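Local structure of putative curved DNA-binding protein (Chaetomium thermophilum var. thermophilum DSM 1495, 4IPA) at residues A[152-156]-A[206-210]; A[160-165]-A[253-257]; A[193-197]-A[230-235]; A[209-213]-A[257-263]. The protein has a methionine aminopeptidase-like fold, probably acts in ribosome biogenesis and possibly binds DNA. Where two conformers were deposited one is given. Numbering follows the deposited sequence.

Interaction 1: residues A[152-156]-A[206-210]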
loop_
_atom_site.group_PDB
_atom_site.type_symbol
_atom_site.label_atom_id
_atom_site.label_comp_id
_atom_site.label_asym_id
_atom_site.label_seq_id
_atom_site.Cartn_x
_atom_site.Cartn_y
_atom_site.Cartn_z
ATOM N N ASP A 152 -19.863 5.248 -3.398
ATOM C CA ASP A 152 -19.806 3.853 -3.827
ATOM C C ASP A 152 -18.362 3.352 -3.957
ATOM O O ASP A 152 -18.051 2.237 -3.546
ATOM C CB ASP A 152 -20.516 3.665 -5.166
ATOM C CG ASP A 152 -22.023 3.872 -5.073
ATOM O OD1 ASP A 152 -22.587 3.669 -3.973
ATOM O OD2 ASP A 152 -22.636 4.231 -6.107
ATOM N N LEU A 153 -17.508 4.182 -4.560
ATOM C CA LEU A 153 -16.100 3.873 -4.762
ATOM C C LEU A 153 -15.400 3.579 -3.428
ATOM O O LEU A 153 -14.702 2.577 -3.288
ATOM C CB LEU A 153 -15.405 5.043 -5.464
ATOM C CG LEU A 153 -13.885 4.914 -5.619
ATOM C CD1 LEU A 153 -13.557 3.706 -6.493
ATOM C CD2 LEU A 153 -13.234 6.189 -6.194
ATOM N N PHE A 154 -15.601 4.463 -2.455
ATOM C CA PHE A 154 -15.035 4.294 -1.130
ATOM C C PHE A 154 -15.537 3.043 -0.408
ATOM O O PHE A 154 -14.750 2.311 0.184
ATOM C CB PHE A 154 -15.323 5.527 -0.259
ATOM C CG PHE A 154 -14.338 6.645 -0.453
ATOM C CD1 PHE A 154 -14.420 7.478 -1.560
ATOM C CD2 PHE A 154 -13.332 6.863 0.473
ATOM C CE1 PHE A 154 -13.524 8.514 -1.732
ATOM C CE2 PHE A 154 -12.421 7.895 0.300
ATOM C CZ PHE A 154 -12.522 8.721 -0.804
ATOM N N LEU A 155 -16.848 2.826 -0.421
ATOM C CA LEU A 155 -17.422 1.670 0.266
ATOM C C LEU A 155 -16.984 0.342 -0.355
ATOM O O LEU A 155 -16.765 -0.635 0.363
ATOM C CB LEU A 155 -18.944 1.758 0.302
ATOM C CG LEU A 155 -19.454 2.793 1.298
ATOM C CD1 LEU A 155 -20.947 3.011 1.111
ATOM C CD2 LEU A 155 -19.129 2.364 2.719
ATOM N N ALA A 156 -16.860 0.304 -1.684
ATOM C CA ALA A 156 -16.366 -0.890 -2.353
ATOM C C ALA A 156 -14.963 -1.203 -1.837
ATOM O O ALA A 156 -14.628 -2.351 -1.551
ATOM C CB ALA A 156 -16.335 -0.689 -3.855
ATOM N N ALA A 206 -21.193 -4.879 -6.141
ATOM C CA ALA A 206 -22.377 -4.458 -5.389
ATOM C C ALA A 206 -22.453 -2.939 -5.363
ATOM O O ALA A 206 -23.490 -2.347 -5.073
ATOM C CB ALA A 206 -22.357 -5.023 -3.974
ATOM N N TYR A 207 -21.337 -2.304 -5.678
ATOM C CA TYR A 207 -21.283 -0.862 -5.668
ATOM C C TYR A 207 -21.029 -0.348 -7.083
ATOM O O TYR A 207 -20.679 0.816 -7.275
ATOM C CB TYR A 207 -20.207 -0.378 -4.699
ATOM C CG TYR A 207 -20.570 -0.575 -3.234
ATOM C CD1 TYR A 207 -21.440 0.297 -2.593
ATOM C CD2 TYR A 207 -20.035 -1.629 -2.492
ATOM C CE1 TYR A 207 -21.764 0.131 -1.259
ATOM C CE2 TYR A 207 -20.364 -1.809 -1.160
ATOM C CZ TYR A 207 -21.228 -0.930 -0.550
ATOM O OH TYR A 207 -21.563 -1.098 0.774
ATOM N N ASP A 208 -21.220 -1.225 -8.067
ATOM C CA ASP A 208 -20.920 -0.896 -9.459
ATOM C C ASP A 208 -19.494 -0.346 -9.650
ATOM O O ASP A 208 -19.239 0.502 -10.514
ATOM C CB ASP A 208 -21.974 0.068 -10.037
ATOM C CG ASP A 208 -23.361 -0.570 -10.130
ATOM O OD1 ASP A 208 -23.462 -1.812 -10.085
ATOM O OD2 ASP A 208 -24.355 0.168 -10.258
ATOM N N CYS A 209 -18.564 -0.835 -8.842
ATOM C CA CYS A 209 -17.159 -0.511 -9.053
ATOM C C CYS A 209 -16.397 -1.751 -9.490
ATOM O O CYS A 209 -16.948 -2.852 -9.491
ATOM C CB CYS A 209 -16.557 0.050 -7.783
ATOM S SG CYS A 209 -17.228 1.650 -7.402
ATOM N N ASN A 210 -15.137 -1.572 -9.873
ATOM C CA ASN A 210 -14.316 -2.717 -10.237
ATOM C C ASN A 210 -13.011 -2.777 -9.440
ATOM O O ASN A 210 -12.429 -1.739 -9.091
ATOM C CB ASN A 210 -14.025 -2.709 -11.734
ATOM C CG ASN A 210 -15.229 -3.095 -12.558
ATOM O OD1 ASN A 210 -15.640 -4.248 -12.542
ATOM N ND2 ASN A 210 -15.791 -2.137 -13.300
#

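Interaction 2: residues A[160-165]-A[253-257]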
loop_
_atom_site.group_PDB
_atom_site.type_symbol
_atom_site.label_atom_id
_atom_site.label_comp_id
_atom_site.label_asym_id
_atom_site.label_seq_id
_atom_site.Cartn_x
_atom_site.Cartn_y
_atom_site.Cartn_z
ATOM N N ALA A 160 -14.086 -4.388 0.293
ATOM C CA ALA A 160 -13.129 -5.279 -0.334
ATOM C C ALA A 160 -12.017 -5.595 0.680
ATOM O O ALA A 160 -11.585 -6.748 0.815
ATOM C CB ALA A 160 -12.564 -4.638 -1.589
ATOM N N ASN A 161 -11.575 -4.568 1.405
ATOM C CA ASN A 161 -10.501 -4.715 2.384
ATOM C C ASN A 161 -10.907 -5.609 3.566
ATOM O O ASN A 161 -10.154 -6.500 3.973
ATOM C CB ASN A 161 -10.026 -3.346 2.875
ATOM C CG ASN A 161 -8.749 -3.426 3.683
ATOM O OD1 ASN A 161 -7.799 -4.098 3.289
ATOM N ND2 ASN A 161 -8.721 -2.748 4.837
ATOM N N GLU A 162 -12.105 -5.376 4.095
ATOM C CA GLU A 162 -12.644 -6.188 5.184
ATOM C C GLU A 162 -12.801 -7.653 4.781
ATOM O O GLU A 162 -12.528 -8.549 5.575
ATOM C CB GLU A 162 -13.995 -5.639 5.664
ATOM C CG GLU A 162 -13.900 -4.264 6.313
ATOM C CD GLU A 162 -13.002 -4.256 7.546
ATOM O OE1 GLU A 162 -13.221 -5.096 8.444
ATOM O OE2 GLU A 162 -12.079 -3.413 7.621
ATOM N N VAL A 163 -13.256 -7.890 3.556
ATOM C CA VAL A 163 -13.380 -9.246 3.046
ATOM C C VAL A 163 -12.006 -9.896 2.840
ATOM O O VAL A 163 -11.770 -11.001 3.319
ATOM C CB VAL A 163 -14.206 -9.308 1.746
ATOM C CG1 VAL A 163 -14.193 -10.738 1.161
ATOM C CG2 VAL A 163 -15.622 -8.855 2.026
ATOM N N LEU A 164 -11.104 -9.216 2.141
ATOM C CA LEU A 164 -9.746 -9.738 1.924
ATOM C C LEU A 164 -9.052 -10.145 3.231
ATOM O O LEU A 164 -8.506 -11.241 3.342
ATOM C CB LEU A 164 -8.876 -8.715 1.178
ATOM C CG LEU A 164 -7.427 -9.141 0.952
ATOM C CD1 LEU A 164 -7.383 -10.563 0.381
ATOM C CD2 LEU A 164 -6.665 -8.149 0.041
ATOM N N LEU A 165 -9.070 -9.259 4.218
ATOM C CA LEU A 165 -8.446 -9.553 5.505
ATOM C C LEU A 165 -8.980 -10.855 6.140
ATOM O O LEU A 165 -8.209 -11.647 6.697
ATOM C CB LEU A 165 -8.605 -8.364 6.462
ATOM C CG LEU A 165 -7.799 -7.101 6.106
ATOM C CD1 LEU A 165 -8.098 -5.926 7.064
ATOM C CD2 LEU A 165 -6.295 -7.397 6.063
ATOM N N VAL A 253 -1.054 -5.776 3.007
ATOM C CA VAL A 253 -2.296 -6.121 2.347
ATOM C C VAL A 253 -2.906 -4.911 1.639
ATOM O O VAL A 253 -3.224 -3.898 2.290
ATOM C CB VAL A 253 -3.336 -6.672 3.348
ATOM C CG1 VAL A 253 -4.651 -6.988 2.613
ATOM C CG2 VAL A 253 -2.787 -7.917 4.088
ATOM N N GLU A 254 -3.061 -5.026 0.318
ATOM C CA GLU A 254 -3.595 -3.937 -0.500
ATOM C C GLU A 254 -4.859 -4.318 -1.253
ATOM O O GLU A 254 -4.970 -5.422 -1.818
ATOM C CB GLU A 254 -2.568 -3.424 -1.518
ATOM C CG GLU A 254 -3.058 -2.162 -2.251
ATOM C CD GLU A 254 -2.102 -1.617 -3.303
ATOM O OE1 GLU A 254 -0.899 -1.933 -3.257
ATOM O OE2 GLU A 254 -2.567 -0.859 -4.190
ATOM N N VAL A 255 -5.811 -3.388 -1.253
ATOM C CA VAL A 255 -6.955 -3.449 -2.162
ATOM C C VAL A 255 -7.106 -2.133 -2.908
ATOM O O VAL A 255 -6.777 -1.065 -2.372
ATOM C CB VAL A 255 -8.281 -3.738 -1.434
ATOM C CG1 VAL A 255 -8.230 -5.108 -0.771
ATOM C CG2 VAL A 255 -8.609 -2.630 -0.421
ATOM N N GLY A 256 -7.611 -2.218 -4.137
ATOM C CA GLY A 256 -7.949 -1.035 -4.903
ATOM C C GLY A 256 -9.212 -1.179 -5.747
ATOM O O GLY A 256 -9.492 -2.227 -6.341
ATOM N N CYS A 257 -9.988 -0.108 -5.805
ATOM C CA CYS A 257 -11.182 -0.108 -6.630
ATOM C C CYS A 257 -11.188 1.063 -7.590
ATOM O O CYS A 257 -10.440 2.034 -7.437
ATOM C CB CYS A 257 -12.431 -0.094 -5.763
ATOM S SG CYS A 257 -12.720 -1.658 -4.947
HETATM O O HOH W 1 -5.480 -2.750 3.311
#

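Interaction 3: residues A[193-197]-A[230-235]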
loop_
_atom_site.group_PDB
_atom_site.type_symbol
_atom_site.label_atom_id
_atom_site.label_comp_id
_atom_site.label_asym_id
_atom_site.label_seq_id
_atom_site.Cartn_x
_atom_site.Cartn_y
_atom_site.Cartn_z
ATOM N N GLN A 193 -6.540 -18.333 -5.124
ATOM C CA GLN A 193 -6.507 -16.913 -5.450
ATOM C C GLN A 193 -7.580 -16.511 -6.470
ATOM O O GLN A 193 -8.063 -15.376 -6.459
ATOM C CB GLN A 193 -5.093 -16.464 -5.826
ATOM C CG GLN A 193 -4.186 -16.451 -4.589
ATOM C CD GLN A 193 -2.841 -15.792 -4.826
ATOM O OE1 GLN A 193 -1.861 -16.107 -4.153
ATOM N NE2 GLN A 193 -2.786 -14.881 -5.776
ATOM N N ALA A 194 -7.984 -17.451 -7.319
ATOM C CA ALA A 194 -9.138 -17.237 -8.194
ATOM C C ALA A 194 -10.432 -16.989 -7.397
ATOM O O ALA A 194 -11.261 -16.162 -7.772
ATOM C CB ALA A 194 -9.314 -18.417 -9.134
ATOM N N LYS A 195 -10.591 -17.713 -6.295
ATOM C CA LYS A 195 -11.773 -17.596 -5.454
ATOM C C LYS A 195 -11.750 -16.262 -4.698
ATOM O O LYS A 195 -12.752 -15.545 -4.623
ATOM C CB LYS A 195 -11.830 -18.776 -4.476
ATOM C CG LYS A 195 -12.986 -18.736 -3.469
ATOM C CD LYS A 195 -14.347 -18.591 -4.165
ATOM C CE LYS A 195 -15.494 -18.645 -3.146
ATOM N NZ LYS A 195 -16.861 -18.615 -3.769
ATOM N N ILE A 196 -10.592 -15.936 -4.142
ATOM C CA ILE A 196 -10.384 -14.647 -3.510
ATOM C C ILE A 196 -10.745 -13.515 -4.474
ATOM O O ILE A 196 -11.493 -12.606 -4.115
ATOM C CB ILE A 196 -8.925 -14.504 -3.034
ATOM C CG1 ILE A 196 -8.616 -15.605 -2.005
ATOM C CG2 ILE A 196 -8.666 -13.092 -2.478
ATOM C CD1 ILE A 196 -7.194 -15.576 -1.441
ATOM N N SER A 197 -10.223 -13.582 -5.696
ATOM C CA SER A 197 -10.506 -12.576 -6.712
ATOM C C SER A 197 -11.997 -12.423 -7.000
ATOM O O SER A 197 -12.525 -11.313 -6.977
ATOM C CB SER A 197 -9.773 -12.891 -8.022
ATOM O OG SER A 197 -8.429 -12.452 -7.977
ATOM N N LYS A 230 2.679 -14.056 -2.390
ATOM C CA LYS A 230 1.891 -12.900 -2.789
ATOM C C LYS A 230 0.489 -13.303 -3.258
ATOM O O LYS A 230 0.275 -14.387 -3.820
ATOM C CB LYS A 230 2.593 -12.120 -3.897
ATOM C CG LYS A 230 2.514 -12.802 -5.239
ATOM C CD LYS A 230 3.529 -12.251 -6.219
ATOM C CE LYS A 230 3.630 -13.143 -7.444
ATOM N NZ LYS A 230 4.690 -12.648 -8.379
ATOM N N ILE A 231 -0.461 -12.414 -3.015
ATOM C CA ILE A 231 -1.809 -12.589 -3.521
ATOM C C ILE A 231 -2.067 -11.544 -4.592
ATOM O O ILE A 231 -1.937 -10.354 -4.337
ATOM C CB ILE A 231 -2.825 -12.426 -2.394
ATOM C CG1 ILE A 231 -2.627 -13.550 -1.367
ATOM C CG2 ILE A 231 -4.244 -12.435 -2.953
ATOM C CD1 ILE A 231 -3.518 -13.434 -0.146
ATOM N N ILE A 232 -2.404 -11.974 -5.798
ATOM C CA ILE A 232 -2.678 -11.017 -6.853
ATOM C C ILE A 232 -4.160 -11.008 -7.207
ATOM O O ILE A 232 -4.663 -11.991 -7.738
ATOM C CB ILE A 232 -1.874 -11.317 -8.114
ATOM C CG1 ILE A 232 -0.387 -11.448 -7.783
ATOM C CG2 ILE A 232 -2.136 -10.229 -9.177
ATOM C CD1 ILE A 232 0.499 -11.662 -9.004
ATOM N N LEU A 233 -4.851 -9.902 -6.916
ATOM C CA LEU A 233 -6.286 -9.786 -7.230
ATOM C C LEU A 233 -6.550 -9.585 -8.732
ATOM O O LEU A 233 -5.776 -8.903 -9.419
ATOM C CB LEU A 233 -6.904 -8.620 -6.472
ATOM C CG LEU A 233 -6.785 -8.634 -4.962
ATOM C CD1 LEU A 233 -7.401 -7.367 -4.429
ATOM C CD2 LEU A 233 -7.448 -9.893 -4.353
ATOM N N SER A 234 -7.648 -10.156 -9.225
ATOM C CA SER A 234 -8.024 -10.074 -10.641
ATOM C C SER A 234 -6.816 -10.077 -11.543
ATOM O O SER A 234 -6.620 -9.142 -12.319
ATOM C CB SER A 234 -8.814 -8.808 -10.931
ATOM O OG SER A 234 -9.857 -8.639 -10.010
ATOM N N PRO A 235 -5.996 -11.125 -11.442
ATOM C CA PRO A 235 -4.786 -11.233 -12.262
ATOM C C PRO A 235 -5.079 -10.981 -13.738
ATOM O O PRO A 235 -4.295 -10.335 -14.442
ATOM C CB PRO A 235 -4.368 -12.702 -12.073
ATOM C CG PRO A 235 -5.574 -13.402 -11.480
ATOM C CD PRO A 235 -6.253 -12.347 -10.662
HETATM O O HOH W 2 -10.396 -9.146 -7.483
#

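Interaction 4: residues A[209-213]-A[257-263]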
loop_
_atom_site.group_PDB
_atom_site.type_symbol
_atom_site.label_atom_id
_atom_site.label_comp_id
_atom_site.label_asym_id
_atom_site.label_seq_id
_atom_site.Cartn_x
_atom_site.Cartn_y
_atom_site.Cartn_z
ATOM N N CYS A 209 -18.564 -0.835 -8.842
ATOM C CA CYS A 209 -17.159 -0.511 -9.053
ATOM C C CYS A 209 -16.397 -1.751 -9.490
ATOM O O CYS A 209 -16.948 -2.852 -9.491
ATOM C CB CYS A 209 -16.557 0.050 -7.783
ATOM S SG CYS A 209 -17.228 1.650 -7.402
ATOM N N ASN A 210 -15.137 -1.572 -9.873
ATOM C CA ASN A 210 -14.316 -2.717 -10.237
ATOM C C ASN A 210 -13.011 -2.777 -9.440
ATOM O O ASN A 210 -12.429 -1.739 -9.091
ATOM C CB ASN A 210 -14.025 -2.709 -11.734
ATOM C CG ASN A 210 -15.229 -3.095 -12.558
ATOM O OD1 ASN A 210 -15.640 -4.248 -12.542
ATOM N ND2 ASN A 210 -15.791 -2.137 -13.300
ATOM N N ILE A 211 -12.548 -3.993 -9.167
ATOM C CA ILE A 211 -11.254 -4.178 -8.517
ATOM C C ILE A 211 -10.168 -3.771 -9.493
ATOM O O ILE A 211 -10.229 -4.121 -10.671
ATOM C CB ILE A 211 -11.018 -5.662 -8.106
ATOM C CG1 ILE A 211 -12.029 -6.093 -7.045
ATOM C CG2 ILE A 211 -9.596 -5.856 -7.563
ATOM C CD1 ILE A 211 -11.902 -5.323 -5.792
ATOM N N ILE A 212 -9.157 -3.056 -9.014
ATOM C CA ILE A 212 -8.022 -2.742 -9.875
ATOM C C ILE A 212 -7.156 -3.968 -10.227
ATOM O O ILE A 212 -6.564 -4.626 -9.363
ATOM C CB ILE A 212 -7.159 -1.636 -9.293
ATOM C CG1 ILE A 212 -8.004 -0.377 -9.063
ATOM C CG2 ILE A 212 -5.987 -1.353 -10.213
ATOM C CD1 ILE A 212 -7.259 0.673 -8.229
ATOM N N GLU A 213 -7.103 -4.275 -11.512
ATOM C CA GLU A 213 -6.346 -5.416 -12.000
ATOM C C GLU A 213 -4.956 -5.566 -11.370
ATOM O O GLU A 213 -4.173 -4.619 -11.359
ATOM C CB GLU A 213 -6.176 -5.294 -13.506
ATOM C CG GLU A 213 -7.261 -5.947 -14.302
ATOM C CD GLU A 213 -6.795 -6.274 -15.716
ATOM O OE1 GLU A 213 -5.856 -5.593 -16.219
ATOM O OE2 GLU A 213 -7.358 -7.220 -16.314
ATOM N N CYS A 257 -9.988 -0.108 -5.805
ATOM C CA CYS A 257 -11.182 -0.108 -6.630
ATOM C C CYS A 257 -11.188 1.063 -7.590
ATOM O O CYS A 257 -10.440 2.034 -7.437
ATOM C CB CYS A 257 -12.431 -0.094 -5.763
ATOM S SG CYS A 257 -12.720 -1.658 -4.947
ATOM N N SER A 258 -12.031 0.957 -8.598
ATOM C CA SER A 258 -12.098 1.964 -9.628
ATOM C C SER A 258 -13.552 2.229 -9.955
ATOM O O SER A 258 -14.382 1.311 -9.911
ATOM C CB SER A 258 -11.359 1.461 -10.874
ATOM O OG SER A 258 -11.557 2.317 -11.970
ATOM N N LEU A 259 -13.866 3.486 -10.259
ATOM C CA LEU A 259 -15.182 3.817 -10.791
ATOM C C LEU A 259 -15.270 3.400 -12.259
ATOM O O LEU A 259 -16.353 3.369 -12.839
ATOM C CB LEU A 259 -15.512 5.302 -10.602
ATOM C CG LEU A 259 -16.234 5.627 -9.293
ATOM C CD1 LEU A 259 -16.295 7.129 -9.058
ATOM C CD2 LEU A 259 -17.645 5.002 -9.261
ATOM N N GLY A 260 -14.127 3.061 -12.851
ATOM C CA GLY A 260 -14.083 2.555 -14.212
ATOM C C GLY A 260 -13.955 1.046 -14.247
ATOM O O GLY A 260 -14.393 0.372 -13.327
ATOM N N SER A 261 -13.332 0.521 -15.301
ATOM C CA SER A 261 -13.237 -0.916 -15.525
ATOM C C SER A 261 -12.267 -1.609 -14.566
ATOM O O SER A 261 -12.255 -2.839 -14.442
ATOM C CB SER A 261 -12.778 -1.186 -16.964
ATOM O OG SER A 261 -13.430 -0.331 -17.882
ATOM N N GLY A 262 -11.437 -0.830 -13.897
ATOM C CA GLY A 262 -10.403 -1.420 -13.074
ATOM C C GLY A 262 -9.253 -1.906 -13.935
ATOM O O GLY A 262 -8.460 -2.733 -13.498
ATOM N N LYS A 263 -9.157 -1.390 -15.161
ATOM C CA LYS A 263 -8.010 -1.685 -16.006
ATOM C C LYS A 263 -6.916 -0.655 -15.796
ATOM O O LYS A 263 -7.174 0.491 -15.415
ATOM C CB LYS A 263 -8.392 -1.756 -17.487
ATOM C CG LYS A 263 -8.509 -3.177 -18.023
ATOM C CD LYS A 263 -9.535 -3.966 -17.260
ATOM C CE LYS A 263 -10.152 -5.075 -18.117
ATOM N NZ LYS A 263 -9.213 -6.188 -18.445
HETATM O O HOH W 3 -10.887 -5.542 -13.427
#

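Interaction 1: residues A[152-156]-A[206-210]
Most of this buried contact is apolar. The ring of Tyr207 lies against helix 152-156, with Leu155 CB over its face in a CH-pi contact, 3.9 Å from the ring centroid and 24° off the ring normal. Ala156 closes in on the same residue, its CA 3.7 Å from Tyr207 CD2 and its CB 4.0 Å from Tyr207 CB. Cys209 makes the second apolar contact: its SG lies 3.6 Å from Leu153 CA and 4.3 Å from Leu153 CD1, while its CB is 4.0 Å from Ala156 CB. Tyr207 and Cys209 both direct their CA-to-CB bonds toward the helix, whereas Asp208 between them points sideways. Asp208, at positive phi, is the C-prime residue of a Schellman motif that ends helix 193-205, with Cys209 N paired to Ala204 O and Asp208 N to Lys205 O; strand 210-220 then starts at once. No hydrogen bond runs directly between the two segments, although Asp152 CB touches Tyr207 O at 3.5 Å. Arg149, about a turn earlier on helix 148-167, provides a polar link, hydrogen bonding to the carbonyls of Tyr207 and Asp208 and forming a salt bridge with Asp152, whose OD1 also bonds to Thr372.

Interaction 2: residues A[160-165]-A[253-257]
This is helix-on-sheet packing in the buried interior of the M24 (pita-bread) domain, where helix 148-167 packs against strand 250-258 of the antiparallel sheet. The axes of the two short segments come within 8.5 Å and run at 145°, so helix and strand point in roughly opposite directions. Val253, Val255 and Cys257 turn their CB atoms to the helix, whereas Glu254 points away from it and pairs with Arg344. Leu164 fits between the two valines, its CD2 lying 3.5 Å from both Val253 CG1 and Val255 CG1. Leu165 CD2 reaches Val253 CG1 at 3.8 Å, and Asn161 CB meets Val255 CG2 at 3.7 Å. Towards Cys257 the small Ala160 leaves looser spacing, with its CB 4.5 Å from Cys257 SG. One water donates to Asn161 OD1 and to Val253 O, both at 2.7 Å. With no direct hydrogen bond across it, the interface depends on close-fitting aliphatic groups, and the amide of Asn161 is accommodated through this bridging water.

Interaction 3: residues A[193-197]-A[230-235]
Gln193, in the first turn of helix 193-205, extends its side chain along the backbone of Lys230, Ile231 and Ile232 and is the residue of its segment most covered by residues 230-235. Gln193 O accepts a backbone hydrogen bond from Ser197 N (2.9 Å). Ile196, on the buried side, packs its CG2 3.9 Å from Leu233 CD2 and its CD1 4.4 Å from Ile231 CD1; Leu164 and Leu167 of helix 148-167 touch it as well. Ser197 then ties the helix to the loop after the strand. Its OG accepts a hydrogen bond from Ser234 N (2.7 Å), lies 3.5 Å from Pro235 CD, and donates weakly back to Gln193 O at 3.3 Å. A water donates to Ser197 O at 3.1 Å and is hydrogen-bonded to Ser234 OG at 2.6 Å, an OG that also bonds to Glu201. The segment axes approach to 8.9 Å at 50°. A helix thus packs over an edge strand, 230-232, of the antiparallel sheet, as expected of the helix-covered sheet in the pita-bread fold of M24 proteins.

Interaction 4: residues A[209-213]-A[257-263]
A salt bridge, Lys263 NZ to Glu213 OE2 at 3.0 Å, joins the far ends of the two segments. Two backbone bonds make Asn210 and Ser258 an antiparallel hydrogen-bonded pair: Asn210 N to Ser258 O (3.0 Å) and Ser258 N to Asn210 O (2.8 Å). The Asn210 side chain adds ND2 to Gly260 O at 2.9 Å, and Glu213 N bonds to Gly262 O, also at 2.9 Å. Gly260 N bonds to Ser258 OG (2.8 Å), an ST turn; this OG also bonds to Asp336. A water donates to Ile211 O and Ser261 O, both 3.2 Å away. Gly262, at positive phi, comes so near segment 209-213 that a CB would sit 2.3 Å from Ile211 O. Packing follows at the non-hydrogen-bonded pair Ile211-Cys257, where Ile211 CD1 lies 3.8 Å from Cys257 SG; Cys209 SG meets Leu259 CD2 at 3.9 Å. Two neighbouring strands of the M24 domain's antiparallel sheet, 210-220 and 250-258, meet here, and the loop after strand 250-258 turns back so that Gly262 and Lys263 lie beside Ile212 and Glu213.

All four contacts belong to one layered unit in which helices 148-167 and 193-205 cover an antiparallel sheet; no metal or ligand is among the atoms of these four contacts. Interactions 1 and 4 share Cys209 and Asn210, and their centres are 9 Å apart. Cys257, common to interactions 2 and 4, carries the packing into interaction 1, where Leu153 CD1 lies 3.7 Å from Cys257 O. The Gly256 O to Ile212 N approach of 2.8 Å, probably a hydrogen bond, links interactions 2 and 4 through adjacent strands. Between interactions 2 and 3 (centres 11 Å apart) the two helices meet, with Leu164 CD1 4.0 Å from Ile196 CG2. Interactions 1 and 3 do not touch, their nearest atoms being about 7 Å apart.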